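Local coordinates for protein deoxyhypusine hydroxylase (Homo sapiens, PDB 4D50) that hydroxylates the deoxyhypusine residue of the translation factor eIF5A with a diiron centre and molecular oxygen, completing the formation of hypusine, at residues A[10-15]-A[45-50]; A[50-55]-A[62-67]; A[114-119]-A[126-131]; A[151-156]-A[186-191]. All blocks are in the same frame, centred on the assembly; numbering follows the deposited sequence.

Contact 1: residues A[10-15]-A[45-50]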
loop_
_atom_site.group_PDB
_atom_site.type_symbol
_atom_site.label_atom_id
_atom_site.label_comp_id
_atom_site.label_asym_id
_atom_site.label_seq_id
_atom_site.Cartn_x
_atom_site.Cartn_y
_atom_site.Cartn_z
ATOM N N GLN A 10 16.531 -18.216 13.656
ATOM C CA GLN A 10 15.619 -19.345 13.787
ATOM C C GLN A 10 14.166 -18.892 13.594
ATOM O O GLN A 10 13.394 -19.537 12.855
ATOM C CB GLN A 10 15.720 -20.000 15.172
ATOM C CG GLN A 10 16.990 -20.820 15.410
ATOM C CD GLN A 10 16.935 -21.698 16.666
ATOM O OE1 GLN A 10 16.083 -21.562 17.527
ATOM N NE2 GLN A 10 17.884 -22.599 16.770
ATOM N N GLU A 11 13.775 -17.818 14.276
ATOM C CA GLU A 11 12.369 -17.375 14.221
ATOM C C GLU A 11 12.034 -16.868 12.809
ATOM O O GLU A 11 10.942 -17.136 12.225
ATOM C CB GLU A 11 12.085 -16.299 15.262
ATOM C CG GLU A 11 12.069 -16.810 16.693
ATOM C CD GLU A 11 11.195 -18.059 16.799
ATOM O OE1 GLU A 11 10.014 -17.991 16.386
ATOM O OE2 GLU A 11 11.716 -19.110 17.237
ATOM N N VAL A 12 12.963 -16.136 12.231
ATOM C CA VAL A 12 12.833 -15.775 10.817
ATOM C C VAL A 12 12.552 -16.954 9.840
ATOM O O VAL A 12 11.730 -16.850 8.920
ATOM C CB VAL A 12 14.056 -14.950 10.343
ATOM C CG1 VAL A 12 14.066 -14.782 8.830
ATOM C CG2 VAL A 12 14.077 -13.574 10.997
ATOM N N ASP A 13 13.262 -18.065 9.990
ATOM C CA ASP A 13 13.126 -19.179 9.055
ATOM C C ASP A 13 11.822 -19.894 9.261
ATOM O O ASP A 13 11.156 -20.324 8.316
ATOM C CB ASP A 13 14.298 -20.140 9.246
ATOM C CG ASP A 13 15.591 -19.536 8.802
ATOM O OD1 ASP A 13 15.560 -18.529 8.029
ATOM O OD2 ASP A 13 16.666 -20.045 9.232
ATOM N N ALA A 14 11.412 -19.944 10.510
ATOM C CA ALA A 14 10.135 -20.532 10.915
ATOM C C ALA A 14 8.960 -19.756 10.373
ATOM O O ALA A 14 8.034 -20.353 9.803
ATOM C CB ALA A 14 10.047 -20.558 12.420
ATOM N N ILE A 15 8.998 -18.438 10.573
ATOM C CA ILE A 15 7.964 -17.545 10.054
ATOM C C ILE A 15 7.948 -17.578 8.521
ATOM O O ILE A 15 6.872 -17.609 7.877
ATOM C CB ILE A 15 8.167 -16.108 10.600
ATOM C CG1 ILE A 15 7.971 -16.126 12.121
ATOM C CG2 ILE A 15 7.204 -15.094 9.941
ATOM C CD1 ILE A 15 8.686 -15.004 12.849
ATOM N N ILE A 45 14.203 -10.827 3.855
ATOM C CA ILE A 45 14.046 -10.442 2.456
ATOM C C ILE A 45 13.954 -11.658 1.511
ATOM O O ILE A 45 13.121 -11.706 0.572
ATOM C CB ILE A 45 15.175 -9.453 2.074
ATOM C CG1 ILE A 45 14.911 -8.145 2.841
ATOM C CG2 ILE A 45 15.212 -9.180 0.602
ATOM C CD1 ILE A 45 15.953 -7.058 2.735
ATOM N N ALA A 46 14.767 -12.690 1.750
ATOM C CA ALA A 46 14.734 -13.884 0.919
ATOM C C ALA A 46 13.447 -14.677 0.984
ATOM O O ALA A 46 12.968 -15.124 -0.043
ATOM C CB ALA A 46 15.918 -14.794 1.249
ATOM N N TRP A 47 12.899 -14.840 2.159
ATOM C CA TRP A 47 11.671 -15.556 2.347
ATOM C C TRP A 47 10.490 -14.762 1.705
ATOM O O TRP A 47 9.613 -15.338 1.119
ATOM C CB TRP A 47 11.390 -15.771 3.824
ATOM C CG TRP A 47 12.205 -16.827 4.523
ATOM C CD1 TRP A 47 13.120 -16.629 5.526
ATOM C CD2 TRP A 47 12.119 -18.245 4.334
ATOM N NE1 TRP A 47 13.621 -17.833 5.964
ATOM C CE2 TRP A 47 13.058 -18.845 5.226
ATOM C CE3 TRP A 47 11.387 -19.059 3.472
ATOM C CZ2 TRP A 47 13.243 -20.223 5.298
ATOM C CZ3 TRP A 47 11.567 -20.450 3.542
ATOM C CH2 TRP A 47 12.508 -21.013 4.435
ATOM N N ILE A 48 10.516 -13.451 1.821
ATOM C CA ILE A 48 9.425 -12.588 1.258
ATOM C C ILE A 48 9.500 -12.713 -0.269
ATOM O O ILE A 48 8.499 -12.771 -0.969
ATOM C CB ILE A 48 9.570 -11.120 1.693
ATOM C CG1 ILE A 48 9.292 -10.948 3.213
ATOM C CG2 ILE A 48 8.647 -10.174 0.936
ATOM C CD1 ILE A 48 9.561 -9.579 3.723
ATOM N N SER A 49 10.749 -12.758 -0.768
ATOM C CA SER A 49 11.039 -12.773 -2.178
ATOM C C SER A 49 10.626 -14.084 -2.781
ATOM O O SER A 49 10.089 -14.104 -3.892
ATOM C CB SER A 49 12.562 -12.567 -2.389
ATOM O OG SER A 49 12.932 -11.198 -2.089
ATOM N N GLN A 50 10.812 -15.149 -2.009
ATOM C CA GLN A 50 10.382 -16.482 -2.415
ATOM C C GLN A 50 8.870 -16.564 -2.632
ATOM O O GLN A 50 8.416 -17.253 -3.528
ATOM C CB GLN A 50 10.901 -17.548 -1.434
ATOM C CG GLN A 50 10.692 -19.016 -1.843
ATOM C CD GLN A 50 11.219 -19.997 -0.780
ATOM O OE1 GLN A 50 12.224 -19.749 -0.164
ATOM N NE2 GLN A 50 10.453 -21.050 -0.490
#
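The indole of Trp-47 reaches from helix 42-50 across to helix 3-20 and overlaps Asp-13 there, with Val-12 beside the pyrrole end. Its NE1 donates to Asp-13 OD1 at 2.9 Å, with an N-H...O angle of 169°, and OD1 lies almost exactly in the indole plane, so the bond makes full use of the N-H direction. The carboxylate is less ideally placed: it is met on its anti side, and its plane is turned 59° from the ring. With CG beside its backbone N (chi1 -69°), Asp-13 swings its carboxylate to the indole edge, while its backbone O stands 3.6 Å above the plane of one ring face, toward the rim. Val-12 adds apolar packing, CG1 lying 3.9 Å from Trp-47 CD1. Further along helix 3-20, Gln-17 and Val-20 also touch the Trp-47 side chain. A leucine here would probably leave the Asp-13 carboxylate without its indole N-H donor. The two segments bury just 147 Å² between them, and a single, nearly straight hydrogen bond joins them; the chemistry implies a directional link between helix 3-20 and helix 42-50, with a carboxylate accepting from a neutral donor.

Contact 2: residues A[50-55]-A[62-67]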
loop_
_atom_site.group_PDB
_atom_site.type_symbol
_atom_site.label_atom_id
_atom_site.label_comp_id
_atom_site.label_asym_id
_atom_site.label_seq_id
_atom_site.Cartn_x
_atom_site.Cartn_y
_atom_site.Cartn_z
ATOM N N GLN A 50 10.812 -15.149 -2.009
ATOM C CA GLN A 50 10.382 -16.482 -2.415
ATOM C C GLN A 50 8.870 -16.564 -2.632
ATOM O O GLN A 50 8.416 -17.253 -3.528
ATOM C CB GLN A 50 10.901 -17.548 -1.434
ATOM C CG GLN A 50 10.692 -19.016 -1.843
ATOM C CD GLN A 50 11.219 -19.997 -0.780
ATOM O OE1 GLN A 50 12.224 -19.749 -0.164
ATOM N NE2 GLN A 50 10.453 -21.050 -0.490
ATOM N N ALA A 51 8.102 -15.847 -1.841
ATOM C CA ALA A 51 6.619 -15.849 -2.003
ATOM C C ALA A 51 6.062 -15.207 -3.256
ATOM O O ALA A 51 4.838 -15.348 -3.521
ATOM C CB ALA A 51 5.970 -15.259 -0.761
ATOM N N PHE A 52 6.857 -14.498 -4.065
ATOM C CA PHE A 52 6.339 -13.998 -5.353
ATOM C C PHE A 52 5.830 -15.090 -6.336
ATOM O O PHE A 52 5.309 -14.740 -7.422
ATOM C CB PHE A 52 7.339 -13.059 -6.046
ATOM C CG PHE A 52 7.350 -11.659 -5.462
ATOM C CD1 PHE A 52 6.265 -10.779 -5.641
ATOM C CD2 PHE A 52 8.423 -11.224 -4.701
ATOM C CE1 PHE A 52 6.303 -9.503 -5.060
ATOM C CE2 PHE A 52 8.482 -9.924 -4.156
ATOM C CZ PHE A 52 7.406 -9.057 -4.341
ATOM N N ASP A 53 6.047 -16.357 -5.958
ATOM C CA ASP A 53 5.614 -17.565 -6.695
ATOM C C ASP A 53 4.099 -17.698 -6.644
ATOM O O ASP A 53 3.476 -18.171 -7.576
ATOM C CB ASP A 53 6.247 -18.835 -6.078
ATOM C CG ASP A 53 6.362 -20.020 -7.086
ATOM O OD1 ASP A 53 5.876 -19.893 -8.245
ATOM O OD2 ASP A 53 6.964 -21.082 -6.720
ATOM N N ASP A 54 3.515 -17.164 -5.595
ATOM C CA ASP A 54 2.153 -17.453 -5.211
ATOM C C ASP A 54 1.114 -16.961 -6.209
ATOM O O ASP A 54 1.331 -16.065 -7.030
ATOM C CB ASP A 54 1.845 -16.794 -3.861
ATOM C CG ASP A 54 0.660 -17.400 -3.167
ATOM O OD1 ASP A 54 0.778 -18.496 -2.557
ATOM O OD2 ASP A 54 -0.437 -16.784 -3.227
ATOM N N ASP A 55 -0.016 -17.643 -6.165
ATOM C CA ASP A 55 -1.160 -17.352 -6.927
ATOM C C ASP A 55 -1.926 -16.101 -6.580
ATOM O O ASP A 55 -2.635 -15.566 -7.418
ATOM C CB ASP A 55 -2.170 -18.487 -6.569
ATOM C CG ASP A 55 -2.703 -19.155 -7.713
ATOM O OD1 ASP A 55 -1.999 -19.187 -8.765
ATOM O OD2 ASP A 55 -3.856 -19.679 -7.504
ATOM N N GLU A 62 1.350 -7.262 -1.435
ATOM C CA GLU A 62 1.734 -6.946 -0.022
ATOM C C GLU A 62 3.263 -7.247 0.202
ATOM O O GLU A 62 3.984 -6.561 0.957
ATOM C CB GLU A 62 0.891 -7.749 0.919
ATOM C CG GLU A 62 0.423 -7.057 2.186
ATOM C CD GLU A 62 -0.680 -6.052 1.895
ATOM O OE1 GLU A 62 -1.682 -6.392 1.235
ATOM O OE2 GLU A 62 -0.449 -4.880 2.227
ATOM N N LEU A 63 3.714 -8.293 -0.449
ATOM C CA LEU A 63 5.141 -8.613 -0.395
ATOM C C LEU A 63 5.891 -7.425 -0.858
ATOM O O LEU A 63 6.936 -7.044 -0.290
ATOM C CB LEU A 63 5.515 -9.797 -1.258
ATOM C CG LEU A 63 4.733 -11.103 -1.078
ATOM C CD1 LEU A 63 5.156 -12.069 -2.144
ATOM C CD2 LEU A 63 5.005 -11.672 0.272
ATOM N N ALA A 64 5.493 -6.936 -2.025
ATOM C CA ALA A 64 6.251 -5.788 -2.593
ATOM C C ALA A 64 6.110 -4.568 -1.692
ATOM O O ALA A 64 7.113 -3.852 -1.481
ATOM C CB ALA A 64 5.762 -5.420 -4.006
ATOM N N TYR A 65 4.927 -4.286 -1.174
ATOM C CA TYR A 65 4.761 -3.171 -0.263
ATOM C C TYR A 65 5.694 -3.236 0.944
ATOM O O TYR A 65 6.397 -2.298 1.282
ATOM C CB TYR A 65 3.321 -3.115 0.233
ATOM C CG TYR A 65 3.011 -2.084 1.274
ATOM C CD1 TYR A 65 2.919 -0.734 0.957
ATOM C CD2 TYR A 65 2.961 -2.441 2.627
ATOM C CE1 TYR A 65 2.654 0.228 1.952
ATOM C CE2 TYR A 65 2.654 -1.521 3.602
ATOM C CZ TYR A 65 2.589 -0.184 3.279
ATOM O OH TYR A 65 2.275 0.673 4.262
ATOM N N CYS A 66 5.785 -4.416 1.511
ATOM C CA CYS A 66 6.640 -4.675 2.674
ATOM C C CYS A 66 8.098 -4.430 2.337
ATOM O O CYS A 66 8.778 -3.797 3.129
ATOM C CB CYS A 66 6.458 -6.072 3.294
ATOM S SG CYS A 66 4.902 -6.187 4.198
ATOM N N LEU A 67 8.571 -4.888 1.155
ATOM C CA LEU A 67 9.994 -4.686 0.816
ATOM C C LEU A 67 10.269 -3.209 0.662
ATOM O O LEU A 67 11.391 -2.724 0.888
ATOM C CB LEU A 67 10.347 -5.432 -0.495
ATOM C CG LEU A 67 10.331 -6.989 -0.353
ATOM C CD1 LEU A 67 10.577 -7.626 -1.686
ATOM C CD2 LEU A 67 11.335 -7.500 0.691
#
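Leu-63 fits against Ala-51 and the ring of Phe-52 in the turn that follows helix 42-50. Leu-63 CD1 sits over the centre of the Phe-52 ring as a CH-pi contact, 3.9 Å from the centroid and 12° off the ring normal. Leu-63 CD1 also lies 3.6 Å from Ala-51 CB and close to the backbone between Ala-51 and Phe-52, while Leu-63 CB packs 3.7 Å from Phe-52 CZ on that ring face. The side chains of Leu-63 and Phe-52 run antiparallel alongside one another, and the leucine meets the ring with both CB and CD1. Next along the helix, Ala-64 offers its CB to Phe-52 CZ at 4.0 Å. One turn after Leu-63, Leu-67 points back at the oncoming Phe-52, and its CD1 meets the ring edge in plane, 4.0 Å from Phe-52 CE2. Phe-52 has CG beside its backbone N (chi1 -78°), which carries the ring toward helix 57-70; Met-78 and Val-82 of helix 76-84 also touch it. An alanine in its place would probably open a gap beside Leu-63 CD1 and Leu-67 CD1. Ala-64 also touches Glu-95, an iron ligand, so this apolar core adjoins the metal site. The turn between helices 42-50 and 57-70 is thus packed onto the second of them, within the HEAT-repeat range of this helical-repeat fold.

Contact 3: residues A[114-119]-A[126-131]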
loop_
_atom_site.group_PDB
_atom_site.type_symbol
_atom_site.label_atom_id
_atom_site.label_comp_id
_atom_site.label_asym_id
_atom_site.label_seq_id
_atom_site.Cartn_x
_atom_site.Cartn_y
_atom_site.Cartn_z
ATOM N N GLN A 114 12.301 4.731 -17.153
ATOM C CA GLN A 114 11.956 3.838 -18.270
ATOM C C GLN A 114 10.460 3.418 -18.143
ATOM O O GLN A 114 9.691 3.534 -19.060
ATOM C CB GLN A 114 12.867 2.602 -18.221
ATOM C CG GLN A 114 12.630 1.486 -19.236
ATOM C CD GLN A 114 13.578 0.291 -19.068
ATOM O OE1 GLN A 114 14.220 0.106 -18.023
ATOM N NE2 GLN A 114 13.672 -0.535 -20.121
ATOM N N TYR A 115 10.093 2.985 -16.948
ATOM C CA TYR A 115 8.785 2.392 -16.719
ATOM C C TYR A 115 7.738 3.444 -16.498
ATOM O O TYR A 115 6.570 3.111 -16.378
ATOM C CB TYR A 115 8.801 1.290 -15.659
ATOM C CG TYR A 115 9.297 -0.006 -16.204
ATOM C CD1 TYR A 115 10.664 -0.253 -16.295
ATOM C CD2 TYR A 115 8.447 -0.996 -16.588
ATOM C CE1 TYR A 115 11.138 -1.424 -16.849
ATOM C CE2 TYR A 115 8.905 -2.178 -17.120
ATOM C CZ TYR A 115 10.243 -2.376 -17.256
ATOM O OH TYR A 115 10.698 -3.557 -17.841
ATOM N N SER A 116 8.144 4.715 -16.539
ATOM C CA SER A 116 7.214 5.793 -16.558
ATOM C C SER A 116 6.417 5.799 -17.839
ATOM O O SER A 116 5.390 6.497 -17.884
ATOM C CB SER A 116 7.935 7.158 -16.389
ATOM O OG SER A 116 8.473 7.264 -15.055
ATOM N N SER A 117 6.899 5.054 -18.849
ATOM C CA SER A 117 6.232 4.867 -20.107
ATOM C C SER A 117 5.635 3.476 -20.314
ATOM O O SER A 117 5.300 3.080 -21.436
ATOM C CB SER A 117 7.171 5.183 -21.249
ATOM O OG SER A 117 7.347 6.606 -21.280
ATOM N N ASP A 118 5.449 2.744 -19.235
ATOM C CA ASP A 118 4.888 1.387 -19.337
ATOM C C ASP A 118 3.503 1.442 -19.903
ATOM O O ASP A 118 2.769 2.391 -19.618
ATOM C CB ASP A 118 4.789 0.741 -17.955
ATOM C CG ASP A 118 4.584 -0.740 -18.030
ATOM O OD1 ASP A 118 5.588 -1.471 -18.198
ATOM O OD2 ASP A 118 3.431 -1.190 -17.933
ATOM N N PRO A 119 3.129 0.459 -20.725
ATOM C CA PRO A 119 1.756 0.450 -21.279
ATOM C C PRO A 119 0.591 0.366 -20.265
ATOM O O PRO A 119 -0.516 0.816 -20.594
ATOM C CB PRO A 119 1.747 -0.772 -22.197
ATOM C CG PRO A 119 3.073 -1.452 -22.098
ATOM C CD PRO A 119 3.997 -0.594 -21.299
ATOM N N THR A 126 2.622 5.101 -11.275
ATOM C CA THR A 126 3.407 4.770 -10.064
ATOM C C THR A 126 4.884 5.180 -10.287
ATOM O O THR A 126 5.473 5.792 -9.386
ATOM C CB THR A 126 3.421 3.262 -9.833
ATOM O OG1 THR A 126 2.068 2.879 -9.494
ATOM C CG2 THR A 126 4.388 2.868 -8.771
ATOM N N CYS A 127 5.437 4.920 -11.474
ATOM C CA CYS A 127 6.866 5.127 -11.670
ATOM C C CYS A 127 7.102 6.637 -11.874
ATOM O O CYS A 127 8.158 7.193 -11.463
ATOM C CB CYS A 127 7.458 4.266 -12.857
ATOM S SG CYS A 127 7.388 2.526 -12.494
ATOM N N GLN A 128 6.114 7.350 -12.420
ATOM C CA GLN A 128 6.233 8.809 -12.496
ATOM C C GLN A 128 6.329 9.411 -11.131
ATOM O O GLN A 128 7.141 10.311 -10.883
ATOM C CB GLN A 128 5.083 9.384 -13.294
ATOM C CG GLN A 128 5.162 9.000 -14.783
ATOM C CD GLN A 128 3.838 9.204 -15.465
ATOM O OE1 GLN A 128 3.055 10.065 -15.057
ATOM N NE2 GLN A 128 3.538 8.390 -16.418
ATOM N N LEU A 129 5.507 8.927 -10.231
ATOM C CA LEU A 129 5.496 9.397 -8.848
ATOM C C LEU A 129 6.788 9.093 -8.159
ATOM O O LEU A 129 7.313 9.950 -7.428
ATOM C CB LEU A 129 4.305 8.781 -8.073
ATOM C CG LEU A 129 2.960 9.317 -8.454
ATOM C CD1 LEU A 129 1.846 8.470 -7.828
ATOM C CD2 LEU A 129 2.757 10.751 -8.046
ATOM N N ALA A 130 7.359 7.918 -8.438
ATOM C CA ALA A 130 8.524 7.476 -7.697
ATOM C C ALA A 130 9.747 8.312 -8.181
ATOM O O ALA A 130 10.590 8.603 -7.385
ATOM C CB ALA A 130 8.678 6.003 -7.776
ATOM N N VAL A 131 9.814 8.632 -9.476
ATOM C CA VAL A 131 10.865 9.506 -10.015
ATOM C C VAL A 131 10.768 10.894 -9.371
ATOM O O VAL A 131 11.739 11.408 -8.912
ATOM C CB VAL A 131 10.786 9.615 -11.539
ATOM C CG1 VAL A 131 11.700 10.737 -12.011
ATOM C CG2 VAL A 131 11.159 8.273 -12.179
#
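The amide of Gln-128 is the flat group that crosses this contact, and it works through its edge: NE2 donates to Ser-116 O at 3.0 Å with an N-H...O angle of 163°, and the acceptor lies only 9° out of the amide plane. The donor in turn lies in the carbonyl plane of Ser-116. The phenol of Tyr-115 leads away from helix 121-140, so that side chain meets the helix through CB and not through its ring; its OH bonds to Gln-84. The setting is the turn at the end of a HEAT-like repeat (92-118), packed on the helix that follows, 121-140; a type I beta turn from Tyr-115 to Asp-118 leads the chain toward that helix. The CA atoms of Ser-116 and Cys-127 are 4.9 Å apart, evidence of close backbone approach. Cys-127 SG packs 3.7 Å from Tyr-115 CB, and Gln-128 CG lies at the same distance from Ser-116 CB. From CG onward Gln-128 runs extended (chi2 163°), which carries its amide past Ser-116 CB to the carbonyl. Beside the turn, Asp-118 forms a salt bridge with Arg-93, and Thr-126 OG1 bonds to ND1 of His-94, an iron ligand; the helix carrying this contact therefore also supplies a second-shell partner to the metal site. Ser-116 OG has its polar partner in Leu-112 O, one turn back, yet Ser-116 OG rests 3.5 Å from Cys-127 C and 4.1 Å from Val-131 CG2.

Contact 4: residues A[151-156]-A[186-191]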
loop_
_atom_site.group_PDB
_atom_site.type_symbol
_atom_site.label_atom_id
_atom_site.label_comp_id
_atom_site.label_asym_id
_atom_site.label_seq_id
_atom_site.Cartn_x
_atom_site.Cartn_y
_atom_site.Cartn_z
ATOM N N SER A 151 4.550 5.139 8.083
ATOM C CA SER A 151 4.666 4.671 6.710
ATOM C C SER A 151 5.655 5.475 5.954
ATOM O O SER A 151 5.817 6.697 6.209
ATOM C CB SER A 151 3.305 4.697 5.978
ATOM O OG SER A 151 2.688 5.948 6.066
ATOM N N VAL A 152 6.265 4.847 4.956
ATOM C CA VAL A 152 6.970 5.588 3.956
ATOM C C VAL A 152 6.054 5.826 2.775
ATOM O O VAL A 152 5.633 4.868 2.106
ATOM C CB VAL A 152 8.212 4.809 3.457
ATOM C CG1 VAL A 152 8.984 5.642 2.408
ATOM C CG2 VAL A 152 9.094 4.334 4.617
ATOM N N ASP A 153 5.744 7.079 2.511
ATOM C CA ASP A 153 4.680 7.438 1.575
ATOM C C ASP A 153 5.233 7.734 0.215
ATOM O O ASP A 153 6.432 8.097 0.075
ATOM C CB ASP A 153 3.921 8.678 2.106
ATOM C CG ASP A 153 3.258 8.437 3.475
ATOM O OD1 ASP A 153 2.884 7.237 3.785
ATOM O OD2 ASP A 153 3.175 9.394 4.240
ATOM N N PRO A 154 4.411 7.636 -0.833
ATOM C CA PRO A 154 4.935 7.919 -2.154
ATOM C C PRO A 154 5.205 9.365 -2.455
ATOM O O PRO A 154 5.756 9.609 -3.491
ATOM C CB PRO A 154 3.810 7.453 -3.093
ATOM C CG PRO A 154 2.620 7.257 -2.217
ATOM C CD PRO A 154 3.142 6.883 -0.918
ATOM N N ALA A 155 4.738 10.277 -1.610
ATOM C CA ALA A 155 4.955 11.705 -1.739
ATOM C C ALA A 155 4.938 12.342 -0.407
ATOM O O ALA A 155 4.268 11.904 0.454
ATOM C CB ALA A 155 3.988 12.418 -2.655
ATOM N N PRO A 156 5.791 13.386 -0.239
ATOM C CA PRO A 156 5.867 14.094 1.029
ATOM C C PRO A 156 4.670 15.029 1.156
ATOM O O PRO A 156 4.127 15.423 0.171
ATOM C CB PRO A 156 7.134 14.947 0.887
ATOM C CG PRO A 156 7.236 15.177 -0.595
ATOM C CD PRO A 156 6.794 13.872 -1.194
ATOM N N ALA A 186 -1.022 15.587 3.032
ATOM C CA ALA A 186 -1.284 16.702 3.972
ATOM C C ALA A 186 -2.675 16.665 4.594
ATOM O O ALA A 186 -2.827 16.978 5.760
ATOM C CB ALA A 186 -1.089 18.044 3.287
ATOM N N LEU A 187 -3.625 16.171 3.865
ATOM C CA LEU A 187 -5.054 16.039 4.349
ATOM C C LEU A 187 -5.104 15.003 5.429
ATOM O O LEU A 187 -5.687 15.221 6.443
ATOM C CB LEU A 187 -5.984 15.753 3.206
ATOM C CG LEU A 187 -6.387 16.986 2.399
ATOM C CD1 LEU A 187 -6.928 16.593 1.040
ATOM C CD2 LEU A 187 -7.335 17.848 3.156
ATOM N N ARG A 188 -4.497 13.857 5.165
ATOM C CA ARG A 188 -4.422 12.756 6.088
ATOM C C ARG A 188 -3.792 13.253 7.412
ATOM O O ARG A 188 -4.331 13.054 8.505
ATOM C CB ARG A 188 -3.721 11.559 5.505
ATOM C CG ARG A 188 -3.482 10.502 6.578
ATOM C CD ARG A 188 -2.269 9.607 6.273
ATOM N NE ARG A 188 -1.029 10.365 6.312
ATOM C CZ ARG A 188 0.139 9.940 5.832
ATOM N NH1 ARG A 188 0.302 8.685 5.344
ATOM N NH2 ARG A 188 1.172 10.746 5.964
ATOM N N ASN A 189 -2.669 13.986 7.300
ATOM C CA ASN A 189 -1.994 14.475 8.490
ATOM C C ASN A 189 -2.771 15.542 9.246
ATOM O O ASN A 189 -2.684 15.575 10.508
ATOM C CB ASN A 189 -0.651 15.090 8.075
ATOM C CG ASN A 189 0.343 14.020 7.590
ATOM O OD1 ASN A 189 0.107 12.802 7.604
ATOM N ND2 ASN A 189 1.496 14.497 7.170
ATOM N N ALA A 190 -3.516 16.376 8.546
ATOM C CA ALA A 190 -4.418 17.378 9.166
ATOM C C ALA A 190 -5.463 16.760 10.046
ATOM O O ALA A 190 -5.698 17.220 11.234
ATOM C CB ALA A 190 -5.046 18.227 8.068
ATOM N N GLY A 191 -5.942 15.619 9.615
ATOM C CA GLY A 191 -6.999 14.885 10.297
ATOM C C GLY A 191 -8.301 15.612 10.476
ATOM O O GLY A 191 -8.489 16.731 10.037
#
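Arg-188 grips Asp-153 end-on in a salt bridge, with NH1 and NH2 both reaching OD2 from the same face of the carboxylate. Arg-188 NH2 to Asp-153 OD2 is 3.0 Å, against 3.2 Å from Arg-188 NH1 to the same oxygen, and NH1 adds a weak bond to OD1. Carboxylate and guanidinium planes are 53° apart, so this is not the flat, two-oxygen pairing. Both ends are held further. Ser-151 OG donates to Asp-153 OD1 at 2.6 Å on its syn side, and on the adjacent NE/NH2 edge Asn-189 OD1 accepts from Arg-188 NE at 3.0 Å and from NH2 at 2.8 Å. The bend of the arginine chain at chi3 (66°) turns the guanidinium so that two of its edges, sharing NH2, serve the aspartate and the asparagine. Gln-220 completes the network, accepting from Arg-188 NH1 and donating to Ser-151 OG, which makes this buried arginine well satisfied and likely to stay charged. Aromatic side chains border the polar group: Tyr-149 touches Arg-188, and Phe-185 touches Asp-153. The arrangement pins the irregular 151-156 segment, part of the linker joining helices 121-140 and 163-171, against helix 177-190, with helix 208-221 bordering it through Tyr-216 and Gln-220.

In the fold
The four contacts follow one another along the chain, each closing before the next opens. Contacts 1 and 2 are neighbours, with centres 12 Å apart: they share Gln-50 and touch where Ile-48 packs on Leu-63 and Leu-67, so helix 42-50 touches both helix 3-20 and helix 57-70. Contact 3 lies about 20 Å from contact 2, centre to centre, in the same range of HEAT repeats. Contact 4, between the linker and the third HEAT-like repeat (179-205), is on the opposite side of the chain's centre from contacts 1 and 2, although its nearest atoms come within about 4 Å of both contact 2 and contact 3. Together they span an all-helical superhelix whose two halves both supply ligands to the diiron site.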